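Local coordinates for GCN5-related N-acetyltransferase (PDB 4IUS), which probably transfers an acyl group, such as the acetyl of acetyl-CoA, to an acceptor that remains undefined, at residues A[11-16]-A[183-188]; A[105-110]-A[234-239]; A[118-123]-A[203-208]; A[126-131]-A[135-140]; A[163-168]-A[173-178]. The protein carries 1 engineered substitution. All blocks are in the same frame, centred on the assembly; numbering follows the deposited sequence. Where two conformers were deposited one is given.

Interaction 1 of 5, residues A[11-16]-A[183-188]; sequences ASAQLQ and DGVTEV. With SO4 (sulfate ion), chain D; EDO (1,2-ethanediol), chain E; SO4 (sulfate ion), chain C.
Ala13 and Val185 supply the apolar part of this contact, with Ala13 CB lying 3.6 Å from Val185 CB. The methyl rests against the branched head of the valine, touching Val185 CG2 at 3.8 Å and CG1 slightly farther away. Trp224 also packs on Val185.

The contact joins helix 6-19, at the start of the chain, to the beginning of strand 185-193, which belongs to the mixed sheet of the GNAT fold. Exposed polar groups then meet at its outer end, largely through bound anions. Gln16 is fully extended, CG anti to the backbone N (chi1 -175°), and this carries its amide out beside Asp183. Gln16 OE1 comes no nearer than 3.8 Å to Asp183 N. Instead one sulfate bridges the two residues, because its O2 accepts from Gln16 NE2 at 2.9 Å and from Asp183 N at 2.8 Å. A second sulfate takes further bonds from the same amide nitrogen, Gln16 NE2 lying 3.1 Å from its O3 and 3.2 Å from its O1. Both anions probably come from the crystallisation liquor.

Between helix and strand an ethanediol molecule donates from O2 to Ala13 O (3.0 Å), and it is also bonded to Trp224 NE1.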
# COMPACT_ATOMS: atom_id res chain seq x y z
N ALA A 11 -0.09 -10.69 0.89
CA ALA A 11 -0.20 -10.69 -0.58
C ALA A 11 -1.61 -11.06 -1.03
O ALA A 11 -2.15 -10.47 -1.97
CB ALA A 11 0.84 -11.62 -1.19
N SER A 12 -2.20 -12.05 -0.39
CA SER A 12 -3.53 -12.49 -0.73
C SER A 12 -4.58 -11.40 -0.45
O SER A 12 -5.49 -11.20 -1.24
CB SER A 12 -3.90 -13.79 0.01
OG SER A 12 -3.17 -14.90 -0.48
N ALA A 13 -4.43 -10.72 0.68
CA ALA A 13 -5.33 -9.64 1.03
C ALA A 13 -5.18 -8.48 0.07
O ALA A 13 -6.19 -7.83 -0.29
CB ALA A 13 -5.11 -9.19 2.46
N GLN A 14 -3.95 -8.17 -0.35
CA GLN A 14 -3.74 -7.13 -1.32
C GLN A 14 -4.48 -7.44 -2.62
O GLN A 14 -5.16 -6.60 -3.19
CB GLN A 14 -2.25 -6.95 -1.58
CG GLN A 14 -1.90 -5.80 -2.50
CD GLN A 14 -0.43 -5.83 -2.80
OE1 GLN A 14 0.34 -5.06 -2.25
NE2 GLN A 14 -0.02 -6.78 -3.64
N LEU A 15 -4.35 -8.68 -3.09
CA LEU A 15 -5.05 -9.09 -4.30
C LEU A 15 -6.56 -8.95 -4.16
O LEU A 15 -7.23 -8.42 -5.03
CB LEU A 15 -4.66 -10.49 -4.69
CG LEU A 15 -5.31 -11.13 -5.90
CD1 LEU A 15 -5.14 -10.31 -7.17
CD2 LEU A 15 -4.84 -12.56 -6.07
N GLN A 16 -7.08 -9.46 -3.04
CA GLN A 16 -8.51 -9.39 -2.76
C GLN A 16 -9.00 -7.94 -2.82
O GLN A 16 -10.07 -7.65 -3.38
CB GLN A 16 -8.79 -10.02 -1.38
CG GLN A 16 -10.25 -10.11 -1.00
CD GLN A 16 -10.46 -10.69 0.38
OE1 GLN A 16 -9.59 -11.35 0.95
NE2 GLN A 16 -11.63 -10.44 0.93
N ASP A 183 -9.86 -9.86 4.45
CA ASP A 183 -9.37 -10.93 5.34
C ASP A 183 -8.73 -10.39 6.62
O ASP A 183 -7.70 -10.89 7.09
CB ASP A 183 -8.32 -11.86 4.63
CG ASP A 183 -7.80 -12.99 5.54
OD1 ASP A 183 -8.62 -13.68 6.20
OD2 ASP A 183 -6.54 -13.22 5.61
N GLY A 184 -9.33 -9.34 7.18
CA GLY A 184 -8.82 -8.74 8.41
C GLY A 184 -7.58 -7.86 8.24
O GLY A 184 -7.08 -7.32 9.23
N VAL A 185 -7.08 -7.72 7.03
CA VAL A 185 -5.86 -7.01 6.75
C VAL A 185 -6.19 -5.64 6.17
O VAL A 185 -7.06 -5.50 5.32
CB VAL A 185 -4.96 -7.78 5.76
CG1 VAL A 185 -3.65 -7.05 5.60
CG2 VAL A 185 -4.73 -9.21 6.23
N THR A 186 -5.46 -4.63 6.66
CA THR A 186 -5.46 -3.29 6.09
C THR A 186 -4.02 -2.84 5.85
O THR A 186 -3.13 -3.27 6.55
CB THR A 186 -6.18 -2.28 7.02
OG1 THR A 186 -6.35 -1.03 6.32
CG2 THR A 186 -5.43 -2.04 8.32
N GLU A 187 -3.83 -1.98 4.85
CA GLU A 187 -2.62 -1.25 4.62
C GLU A 187 -2.78 0.17 5.14
O GLU A 187 -3.76 0.83 4.77
CB GLU A 187 -2.26 -1.24 3.14
CG GLU A 187 -0.93 -0.51 2.92
CD GLU A 187 -0.54 -0.25 1.47
OE1 GLU A 187 -1.32 -0.62 0.60
OE2 GLU A 187 0.57 0.32 1.25
N VAL A 188 -1.84 0.64 5.93
CA VAL A 188 -1.79 2.04 6.35
C VAL A 188 -0.84 2.74 5.37
O VAL A 188 0.27 2.27 5.11
CB VAL A 188 -1.34 2.18 7.81
CG1 VAL A 188 -1.13 3.64 8.16
CG2 VAL A 188 -2.40 1.57 8.72
S SO4 D . -13.11 -11.67 4.30
O1 SO4 D . -12.68 -11.83 5.71
O2 SO4 D . -12.47 -10.49 3.66
O3 SO4 D . -12.77 -12.86 3.50
O4 SO4 D . -14.57 -11.54 4.32
C1 EDO E . -4.86 -4.27 2.19
O1 EDO E . -3.67 -5.04 1.96
C2 EDO E . -6.07 -5.17 2.04
O2 EDO E . -6.64 -5.07 0.72
S SO4 C . -14.69 -9.16 -0.93
O1 SO4 C . -14.41 -8.82 0.48
O2 SO4 C . -14.49 -7.97 -1.79
O3 SO4 C . -13.71 -10.16 -1.41
O4 SO4 C . -16.08 -9.63 -1.08

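Interaction 2 of 5, residues A[105-110]-A[234-239]; sequences PLLAVE and RIYRRL
Leu107 and Tyr236 cross at about a right angle where strand 99-109 of the central GNAT sheet meets the short 3-10 turn 236-239. This turn opens a Tyr-x-x-Leu-Gly-aromatic sequence, a pattern familiar from the C-terminal part of GNAT domains, just ahead of strand 242-251.

One methyl does the touching: Leu107 CD1 is 3.7 Å from Tyr236 CB and 3.9 Å from Tyr236 CD2, lying obliquely at the root of the ring. Tyr236 has CG anti to its carbonyl carbon (chi1 -68°), which swings the phenol back over Arg234. There Arg234 CG lies 3.6 Å above one face of the ring, offset toward the rim. A looser touch between Val109 CG2 and Leu239 O, at 4.3 Å, extends the contact, and Thr207 of helix 202-216 packs on both Tyr236 and Leu239.

With an alanine at Tyr236, Arg234 CG would probably lose the ring face beside it, and the guanidinium the phenol oxygen that helps fix its rotation. Arg234 NH1 also makes a salt bridge to Asp230. The phenol oxygen, Tyr236 OH, accepts from Arg234 NH1 at 2.8 Å and lies only 7° out of the guanidinium plane.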
# COMPACT_ATOMS: atom_id res chain seq x y z
N PRO A 105 10.66 -2.67 2.59
CA PRO A 105 10.24 -3.54 3.66
C PRO A 105 8.76 -3.39 3.94
O PRO A 105 8.23 -2.26 3.88
CB PRO A 105 11.11 -3.08 4.84
CG PRO A 105 11.29 -1.61 4.55
CD PRO A 105 11.39 -1.51 3.06
N LEU A 106 8.13 -4.48 4.33
CA LEU A 106 6.77 -4.44 4.81
C LEU A 106 6.81 -4.63 6.32
O LEU A 106 7.28 -5.65 6.82
CB LEU A 106 5.89 -5.53 4.18
CG LEU A 106 5.75 -5.50 2.67
CD1 LEU A 106 4.57 -6.41 2.31
CD2 LEU A 106 5.53 -4.07 2.15
N LEU A 107 6.33 -3.61 7.02
CA LEU A 107 6.26 -3.57 8.46
C LEU A 107 4.83 -3.86 8.88
O LEU A 107 3.90 -3.46 8.19
CB LEU A 107 6.67 -2.23 9.02
CG LEU A 107 8.00 -1.58 8.53
CD1 LEU A 107 8.29 -0.27 9.28
CD2 LEU A 107 9.18 -2.50 8.50
N ALA A 108 4.63 -4.59 9.95
CA ALA A 108 3.29 -4.98 10.36
C ALA A 108 3.09 -4.89 11.86
O ALA A 108 4.05 -4.97 12.62
CB ALA A 108 2.88 -6.37 9.83
N VAL A 109 1.83 -4.78 12.27
CA VAL A 109 1.50 -4.72 13.69
C VAL A 109 0.09 -5.32 13.87
O VAL A 109 -0.79 -5.25 12.99
CB VAL A 109 1.55 -3.27 14.25
CG1 VAL A 109 0.38 -2.39 13.71
CG2 VAL A 109 1.56 -3.27 15.78
N GLU A 110 -0.12 -5.91 15.04
CA GLU A 110 -1.42 -6.48 15.43
C GLU A 110 -1.99 -5.65 16.60
O GLU A 110 -1.23 -4.93 17.26
CB GLU A 110 -1.26 -7.92 15.88
CG GLU A 110 -0.92 -8.84 14.72
CD GLU A 110 -0.93 -10.31 15.08
OE1 GLU A 110 -0.36 -10.69 16.12
OE2 GLU A 110 -1.50 -11.12 14.30
N ARG A 234 11.13 8.44 10.10
CA ARG A 234 10.55 8.15 11.41
C ARG A 234 10.66 6.65 11.65
O ARG A 234 10.76 5.86 10.70
CB ARG A 234 9.10 8.62 11.54
CG ARG A 234 8.14 7.92 10.59
CD ARG A 234 6.71 8.41 10.69
NE ARG A 234 6.57 9.75 10.13
CZ ARG A 234 6.25 10.02 8.84
NH1 ARG A 234 5.99 9.03 8.00
NH2 ARG A 234 6.20 11.26 8.38
N ILE A 235 10.71 6.30 12.94
CA ILE A 235 10.99 4.97 13.41
C ILE A 235 9.62 4.34 13.78
O ILE A 235 9.04 4.62 14.85
CB ILE A 235 11.92 4.99 14.63
CG1 ILE A 235 13.28 5.60 14.24
CG2 ILE A 235 12.12 3.58 15.18
CD1 ILE A 235 14.19 5.96 15.41
N TYR A 236 9.05 3.54 12.88
CA TYR A 236 7.73 2.95 13.10
C TYR A 236 7.75 1.96 14.27
O TYR A 236 6.71 1.60 14.83
CB TYR A 236 7.20 2.28 11.80
CG TYR A 236 6.89 3.33 10.73
CD1 TYR A 236 5.74 4.08 10.75
CD2 TYR A 236 7.82 3.58 9.74
CE1 TYR A 236 5.49 5.02 9.77
CE2 TYR A 236 7.59 4.56 8.79
CZ TYR A 236 6.43 5.28 8.82
OH TYR A 236 6.15 6.23 7.87
N ARG A 237 8.95 1.47 14.63
CA ARG A 237 9.08 0.54 15.76
C ARG A 237 8.51 1.09 17.06
O ARG A 237 7.99 0.33 17.87
CB ARG A 237 10.55 0.16 16.00
CG ARG A 237 10.73 -0.88 17.11
CD ARG A 237 11.97 -1.75 17.00
NE ARG A 237 11.75 -3.06 17.63
CZ ARG A 237 11.91 -3.34 18.93
NH1 ARG A 237 12.29 -2.40 19.78
NH2 ARG A 237 11.68 -4.58 19.38
N ARG A 238 8.56 2.40 17.23
CA ARG A 238 8.02 3.00 18.46
C ARG A 238 6.52 2.78 18.60
O ARG A 238 5.96 2.88 19.71
CB ARG A 238 8.29 4.52 18.47
CG ARG A 238 9.75 4.91 18.44
CD ARG A 238 9.90 6.33 18.95
NE ARG A 238 11.28 6.77 19.04
CZ ARG A 238 11.93 7.51 18.14
NH1 ARG A 238 11.34 7.93 17.02
NH2 ARG A 238 13.20 7.84 18.37
N LEU A 239 5.85 2.52 17.46
CA LEU A 239 4.43 2.26 17.43
C LEU A 239 4.05 0.79 17.54
O LEU A 239 2.87 0.43 17.59
CB LEU A 239 3.85 2.79 16.11
CG LEU A 239 4.23 4.24 15.73
CD1 LEU A 239 3.48 4.63 14.46
CD2 LEU A 239 3.95 5.21 16.85

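Interaction 3 of 5, residues A[118-123]-A[203-208]; sequences EFPAGV and GALATA
Leu205 projects from helix 202-216 into a bowl formed by Phe119, Pro120 and Val123, and its two methyl groups do most of the touching. A CH-pi contact lies at the centre. Leu205 CD1 stands 3.9 Å from the centroid of the Phe119 ring and only 6° off the ring normal, squarely over the middle of one face, while the two side chains slide past each other in opposite directions. With CG of Leu205 anti to its carbonyl carbon (chi1 -65°), CD2 reaches the same ring nearer its rim, 3.9 Å from Phe119 CE1.

Aliphatic contacts close the rest of the bowl, Leu205 CD1 also touching Pro120 CD and Val123 CG1, each at 3.9 Å. Ile166 of strand 161-168 packs on Phe119 and Val123 as well. An alanine replacing Phe119 would remove the aromatic face and would probably leave CD2 of Leu205 without its ring partner and CD1 with only the proline and valine beside it in this loop.

Hydrogen bonds shape each segment from within. Val123 N donates to Pro120 O at 3.2 Å, closing a type II turn whose backbone angles at Gly122 suit glycine. On the helix, Gly203 O accepts from Thr207 N and, at 2.9 Å, from Thr207 OG1, the two donors approaching from opposite faces of the carbonyl plane.

Gly203 and Ala204 end a Gly-x-Gly-Ala sequence at the start of this helix, where a malonate, probably from the crystallisation liquor, accepts hydrogen bonds from their backbone nitrogens. This is consistent with the Arg/Gln-x-x-Gly-x-Gly/Ala motif with which GNAT enzymes bind the pyrophosphate of coenzyme A.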
# COMPACT_ATOMS: atom_id res chain seq x y z
N GLU A 118 1.95 9.57 23.33
CA GLU A 118 1.31 10.73 23.92
C GLU A 118 1.30 11.88 22.92
O GLU A 118 2.28 12.10 22.21
CB GLU A 118 2.09 11.12 25.19
CG GLU A 118 1.62 12.40 25.88
CD GLU A 118 2.30 12.70 27.21
OE1 GLU A 118 3.22 11.96 27.62
OE2 GLU A 118 1.87 13.70 27.85
N PHE A 119 0.21 12.63 22.91
CA PHE A 119 0.08 13.78 22.02
C PHE A 119 0.64 15.03 22.72
O PHE A 119 0.30 15.28 23.89
CB PHE A 119 -1.39 14.02 21.68
CG PHE A 119 -1.94 13.13 20.58
CD1 PHE A 119 -1.68 11.78 20.51
CD2 PHE A 119 -2.63 13.71 19.56
CE1 PHE A 119 -2.20 11.03 19.47
CE2 PHE A 119 -3.13 12.97 18.51
CZ PHE A 119 -2.92 11.65 18.47
N PRO A 120 1.50 15.82 22.03
CA PRO A 120 1.98 17.06 22.61
C PRO A 120 0.86 18.08 22.83
O PRO A 120 -0.23 17.94 22.30
CB PRO A 120 2.98 17.58 21.59
CG PRO A 120 3.27 16.47 20.68
CD PRO A 120 2.11 15.55 20.72
N ALA A 121 1.16 19.12 23.59
CA ALA A 121 0.20 20.19 23.84
C ALA A 121 -0.27 20.80 22.50
O ALA A 121 0.53 21.02 21.59
CB ALA A 121 0.83 21.29 24.72
N GLY A 122 -1.57 21.04 22.41
CA GLY A 122 -2.16 21.64 21.21
C GLY A 122 -2.52 20.68 20.11
O GLY A 122 -3.14 21.09 19.13
N VAL A 123 -2.13 19.41 20.25
CA VAL A 123 -2.27 18.44 19.18
C VAL A 123 -3.47 17.53 19.47
O VAL A 123 -3.60 16.99 20.57
CB VAL A 123 -0.97 17.62 18.95
CG1 VAL A 123 -1.12 16.66 17.79
CG2 VAL A 123 0.23 18.52 18.73
N GLY A 203 3.69 12.82 12.04
CA GLY A 203 3.45 11.71 11.10
C GLY A 203 3.29 10.39 11.78
O GLY A 203 2.48 9.57 11.41
N ALA A 204 4.09 10.19 12.81
CA ALA A 204 3.99 8.99 13.64
C ALA A 204 2.65 8.95 14.39
O ALA A 204 1.99 7.90 14.48
CB ALA A 204 5.18 8.89 14.61
N LEU A 205 2.21 10.10 14.92
CA LEU A 205 0.88 10.15 15.57
C LEU A 205 -0.21 9.79 14.60
O LEU A 205 -1.14 9.04 14.92
CB LEU A 205 0.58 11.52 16.19
CG LEU A 205 1.45 11.97 17.35
CD1 LEU A 205 0.91 13.31 17.82
CD2 LEU A 205 1.52 10.96 18.48
N ALA A 206 -0.12 10.32 13.38
CA ALA A 206 -1.12 10.06 12.37
C ALA A 206 -1.18 8.57 12.04
O ALA A 206 -2.24 7.95 11.95
CB ALA A 206 -0.87 10.90 11.12
N THR A 207 0.00 8.00 11.84
CA THR A 207 0.12 6.57 11.53
C THR A 207 -0.49 5.74 12.64
O THR A 207 -1.28 4.82 12.39
CB THR A 207 1.59 6.17 11.34
OG1 THR A 207 2.17 6.95 10.28
CG2 THR A 207 1.72 4.70 10.98
N ALA A 208 -0.16 6.06 13.89
CA ALA A 208 -0.64 5.31 15.04
C ALA A 208 -2.15 5.40 15.17
O ALA A 208 -2.84 4.42 15.40
CB ALA A 208 0.07 5.78 16.31

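Interaction 4 of 5, residues A[126-131]-A[135-140]; sequences AVVASA and EAANAI
Ala131 and Glu135 are joined by an i to i+4 helical bond, Glu135 N donating to Ala131 O at 2.9 Å with an angle of 156° at the hydrogen. The side chain of Glu135 adds to this contact: its CG lies 3.2 Å from the same Ala131 O, since CG is anti to the carbonyl carbon of Glu135 (chi1 -68°) and the chain then runs extended into the exposed region. Deeper in, Val128 turns its side chain toward the helix, and Val128 CG2 meets Ala137 CB at a loose 4.5 Å.

Around this pair lies a second shell. Val128 is flanked by Ala163 and Leu165 of strand 161-168, and Ala137 packs on Leu165 and on Thr175 of strand 171-179. Helix 131-141 is thereby laid on the sheet directly after strand 123-127, at the beta-to-alpha connection that opens the GNAT core. The start of the helix is fixed by Ser130 in the N-cap position, its OG bonded to Glu133 N, which gives that first-turn nitrogen an acceptor where no earlier helical carbonyl can serve.

The hydrogen bond between Ala131 and Glu135 lies at the exposed end, while the Val128-Ala137 methyl contact is buried. Between these two segments the carboxylate of Glu135 takes no bond, and its aliphatic CG is what lies against the carbonyl oxygen. The first helical turn is therefore held by backbone bonding at the surface and by loose apolar packing underneath.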
# COMPACT_ATOMS: atom_id res chain seq x y z
N ALA A 126 -8.65 13.55 14.71
CA ALA A 126 -10.01 13.27 14.34
C ALA A 126 -10.03 12.40 13.09
O ALA A 126 -9.33 12.67 12.12
CB ALA A 126 -10.76 14.58 14.05
N VAL A 127 -10.92 11.42 13.04
CA VAL A 127 -11.17 10.64 11.85
C VAL A 127 -11.78 11.57 10.78
O VAL A 127 -12.61 12.43 11.07
CB VAL A 127 -12.14 9.48 12.17
CG1 VAL A 127 -13.55 10.01 12.40
CG2 VAL A 127 -12.11 8.44 11.07
N VAL A 128 -11.39 11.38 9.53
CA VAL A 128 -11.97 12.11 8.41
C VAL A 128 -13.44 11.73 8.26
O VAL A 128 -13.78 10.54 8.23
CB VAL A 128 -11.22 11.80 7.11
CG1 VAL A 128 -11.98 12.23 5.89
CG2 VAL A 128 -9.87 12.45 7.15
N ALA A 129 -14.32 12.73 8.22
CA ALA A 129 -15.76 12.55 8.22
C ALA A 129 -16.46 13.41 7.18
O ALA A 129 -17.68 13.61 7.26
CB ALA A 129 -16.29 12.83 9.61
N SER A 130 -15.75 13.84 6.16
CA SER A 130 -16.33 14.59 5.08
C SER A 130 -15.40 14.60 3.87
O SER A 130 -14.20 14.35 3.98
CB SER A 130 -16.58 16.03 5.51
OG SER A 130 -15.38 16.74 5.65
N ALA A 131 -15.97 14.93 2.73
CA ALA A 131 -15.24 15.15 1.50
C ALA A 131 -14.18 16.23 1.70
O ALA A 131 -13.05 16.09 1.26
CB ALA A 131 -16.18 15.51 0.36
N GLU A 135 -10.20 15.87 1.30
CA GLU A 135 -9.44 16.75 0.43
C GLU A 135 -8.26 17.34 1.14
O GLU A 135 -7.15 17.39 0.59
CB GLU A 135 -10.34 17.85 -0.14
CG GLU A 135 -11.39 17.35 -1.13
CD GLU A 135 -12.46 18.41 -1.47
OE1 GLU A 135 -12.48 19.54 -0.86
OE2 GLU A 135 -13.29 18.08 -2.32
N ALA A 136 -8.44 17.70 2.41
CA ALA A 136 -7.32 18.18 3.21
C ALA A 136 -6.29 17.08 3.40
O ALA A 136 -5.09 17.34 3.28
CB ALA A 136 -7.79 18.70 4.56
N ALA A 137 -6.73 15.88 3.72
CA ALA A 137 -5.82 14.72 3.87
C ALA A 137 -5.00 14.50 2.61
O ALA A 137 -3.78 14.37 2.66
CB ALA A 137 -6.59 13.46 4.24
N ASN A 138 -5.66 14.50 1.46
CA ASN A 138 -4.95 14.26 0.19
C ASN A 138 -3.95 15.38 -0.10
O ASN A 138 -2.86 15.11 -0.59
CB ASN A 138 -5.94 14.14 -0.96
CG ASN A 138 -6.78 12.89 -0.89
OD1 ASN A 138 -6.46 11.94 -0.13
ND2 ASN A 138 -7.86 12.83 -1.69
N ALA A 139 -4.31 16.62 0.21
CA ALA A 139 -3.43 17.75 0.01
C ALA A 139 -2.21 17.66 0.92
O ALA A 139 -1.09 17.98 0.47
CB ALA A 139 -4.16 19.06 0.23
N ILE A 140 -2.37 17.26 2.18
CA ILE A 140 -1.24 17.17 3.10
C ILE A 140 -0.28 16.09 2.66
O ILE A 140 0.93 16.31 2.67
CB ILE A 140 -1.70 16.97 4.56
CG1 ILE A 140 -2.51 18.18 5.06
CG2 ILE A 140 -0.52 16.57 5.44
CD1 ILE A 140 -3.31 17.88 6.32

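Interaction 5 of 5, residues A[163-168]-A[173-178]; sequences AVLIRM and VATAAW
The beta hairpin of strands 161-168 and 171-179 lies next to the edge of the GNAT sheet and contains a classic bulge, Val173 and Ala174 both facing Ile166. The paired segments are antiparallel, their directions 164° apart. Ile166 O accepts twice at the bulge, from Val173 N at 2.8 Å and from Ala174 N at 3.3 Å, while Ile166 N donates to Ala174 O at 2.9 Å from above the carbonyl plane.

Farther along, Val164 N bonds Ala176 O at 2.9 Å. The return bond from Ala176 N to Val164 O is weak (3.5 Å), and Thr175 OG1 supplements it by donating to the same oxygen at 2.8 Å. Thr175 can do so because OG1 is anti to its own N (chi1 -171°), which buries the hydroxyl against the backbone of the partner strand. At the far end Val164 CG1 lies in the plane of the Trp178 ring, at its edge, 3.9 Å from CZ3.

Ala163 and Thr175 face helix 131-141, whereas Val164, Ile166 and Ala176 face helix 202-216. Strand 123-127 pairs with the outer side of 161-168, and strand 185-193 with 171-179.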
# COMPACT_ATOMS: atom_id res chain seq x y z
N ALA A 163 -9.45 7.67 6.78
CA ALA A 163 -8.29 8.50 7.00
C ALA A 163 -8.45 9.27 8.30
O ALA A 163 -9.55 9.37 8.82
CB ALA A 163 -8.00 9.41 5.81
N VAL A 164 -7.35 9.87 8.74
CA VAL A 164 -7.34 10.68 9.96
C VAL A 164 -6.58 11.99 9.68
O VAL A 164 -5.72 12.03 8.82
CB VAL A 164 -6.70 9.92 11.16
CG1 VAL A 164 -7.38 8.57 11.36
CG2 VAL A 164 -5.19 9.82 11.04
N LEU A 165 -6.94 13.00 10.44
CA LEU A 165 -6.18 14.24 10.49
C LEU A 165 -5.70 14.47 11.90
O LEU A 165 -6.46 14.38 12.87
CB LEU A 165 -7.08 15.42 10.04
CG LEU A 165 -7.47 15.39 8.55
CD1 LEU A 165 -8.51 16.47 8.26
CD2 LEU A 165 -6.26 15.54 7.63
N ILE A 166 -4.43 14.83 11.99
CA ILE A 166 -3.81 15.32 13.22
C ILE A 166 -3.81 16.84 13.10
O ILE A 166 -3.38 17.39 12.07
CB ILE A 166 -2.37 14.81 13.38
CG1 ILE A 166 -2.30 13.31 13.39
CG2 ILE A 166 -1.67 15.43 14.57
CD1 ILE A 166 -3.04 12.68 14.51
N ARG A 167 -4.32 17.53 14.12
CA ARG A 167 -4.46 18.97 14.11
C ARG A 167 -3.60 19.60 15.17
O ARG A 167 -3.44 19.05 16.25
CB ARG A 167 -5.91 19.33 14.33
CG ARG A 167 -6.88 18.57 13.42
CD ARG A 167 -7.76 17.58 14.18
NE ARG A 167 -8.50 18.36 15.16
CZ ARG A 167 -9.54 19.14 14.86
NH1 ARG A 167 -10.06 19.96 15.78
NH2 ARG A 167 -10.08 19.08 13.65
N MSE A 168 -3.08 20.75 14.84
CA MSE A 168 -2.37 21.59 15.78
C MSE A 168 -3.17 22.88 15.95
O MSE A 168 -3.43 23.58 14.96
CB MSE A 168 -0.96 21.85 15.25
CG MSE A 168 -0.11 22.74 16.12
SE MSE A 168 0.36 22.04 17.86
CE MSE A 168 1.88 20.97 17.29
N VAL A 173 -2.54 19.30 10.16
CA VAL A 173 -1.11 19.37 9.84
C VAL A 173 -0.46 18.03 9.46
O VAL A 173 0.66 18.03 8.97
CB VAL A 173 -0.27 20.05 10.94
CG1 VAL A 173 -0.71 21.50 11.16
CG2 VAL A 173 -0.34 19.26 12.25
N ALA A 174 -1.17 16.93 9.71
CA ALA A 174 -0.62 15.60 9.37
C ALA A 174 -1.78 14.67 9.13
O ALA A 174 -2.91 14.93 9.56
CB ALA A 174 0.31 15.04 10.43
N THR A 175 -1.49 13.58 8.42
CA THR A 175 -2.54 12.67 8.02
C THR A 175 -1.99 11.26 7.81
O THR A 175 -0.78 11.07 7.63
CB THR A 175 -3.18 13.17 6.68
OG1 THR A 175 -4.36 12.39 6.40
CG2 THR A 175 -2.28 13.11 5.49
N ALA A 176 -2.87 10.28 7.83
CA ALA A 176 -2.61 8.88 7.44
C ALA A 176 -3.96 8.24 7.11
O ALA A 176 -4.99 8.73 7.52
CB ALA A 176 -1.92 8.11 8.58
N ALA A 177 -3.90 7.17 6.34
CA ALA A 177 -5.12 6.51 5.87
C ALA A 177 -4.96 5.01 5.99
O ALA A 177 -3.82 4.49 6.08
CB ALA A 177 -5.32 6.88 4.40
N TRP A 178 -6.10 4.31 5.97
CA TRP A 178 -6.09 2.86 5.91
C TRP A 178 -6.97 2.40 4.75
O TRP A 178 -7.98 3.01 4.43
CB TRP A 178 -6.55 2.22 7.24
CG TRP A 178 -8.01 2.38 7.62
CD1 TRP A 178 -9.02 1.48 7.40
CD2 TRP A 178 -8.60 3.46 8.40
NE1 TRP A 178 -10.18 1.94 7.91
CE2 TRP A 178 -9.99 3.15 8.53
CE3 TRP A 178 -8.13 4.67 8.92
CZ2 TRP A 178 -10.86 3.99 9.19
CZ3 TRP A 178 -9.03 5.50 9.60
CH2 TRP A 178 -10.37 5.17 9.71

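How the interactions relate
Interaction 5 buries the largest surface of the five and is the one built chiefly on backbone bonding, as a hairpin within the sheet must be. Interactions 3 and 4 lie on opposite faces of that hairpin: the helix of interaction 3 packs Ala206 on Ala176, while that of interaction 4 sets Ala137 against Thr175. Interaction 4 also adds strand 123-127 to the hairpin's edge. Interaction 2 is buried and mostly apolar, and it meets the helix of interaction 3 through Tyr236 and Leu239. Interaction 1, partly exposed, reaches the same sheet from the N-terminal helix, and Val188 touches Thr207 of interaction 3; at the outer end of interaction 1 the polar groups are bridged by a sulfate that probably comes from the crystallisation liquor.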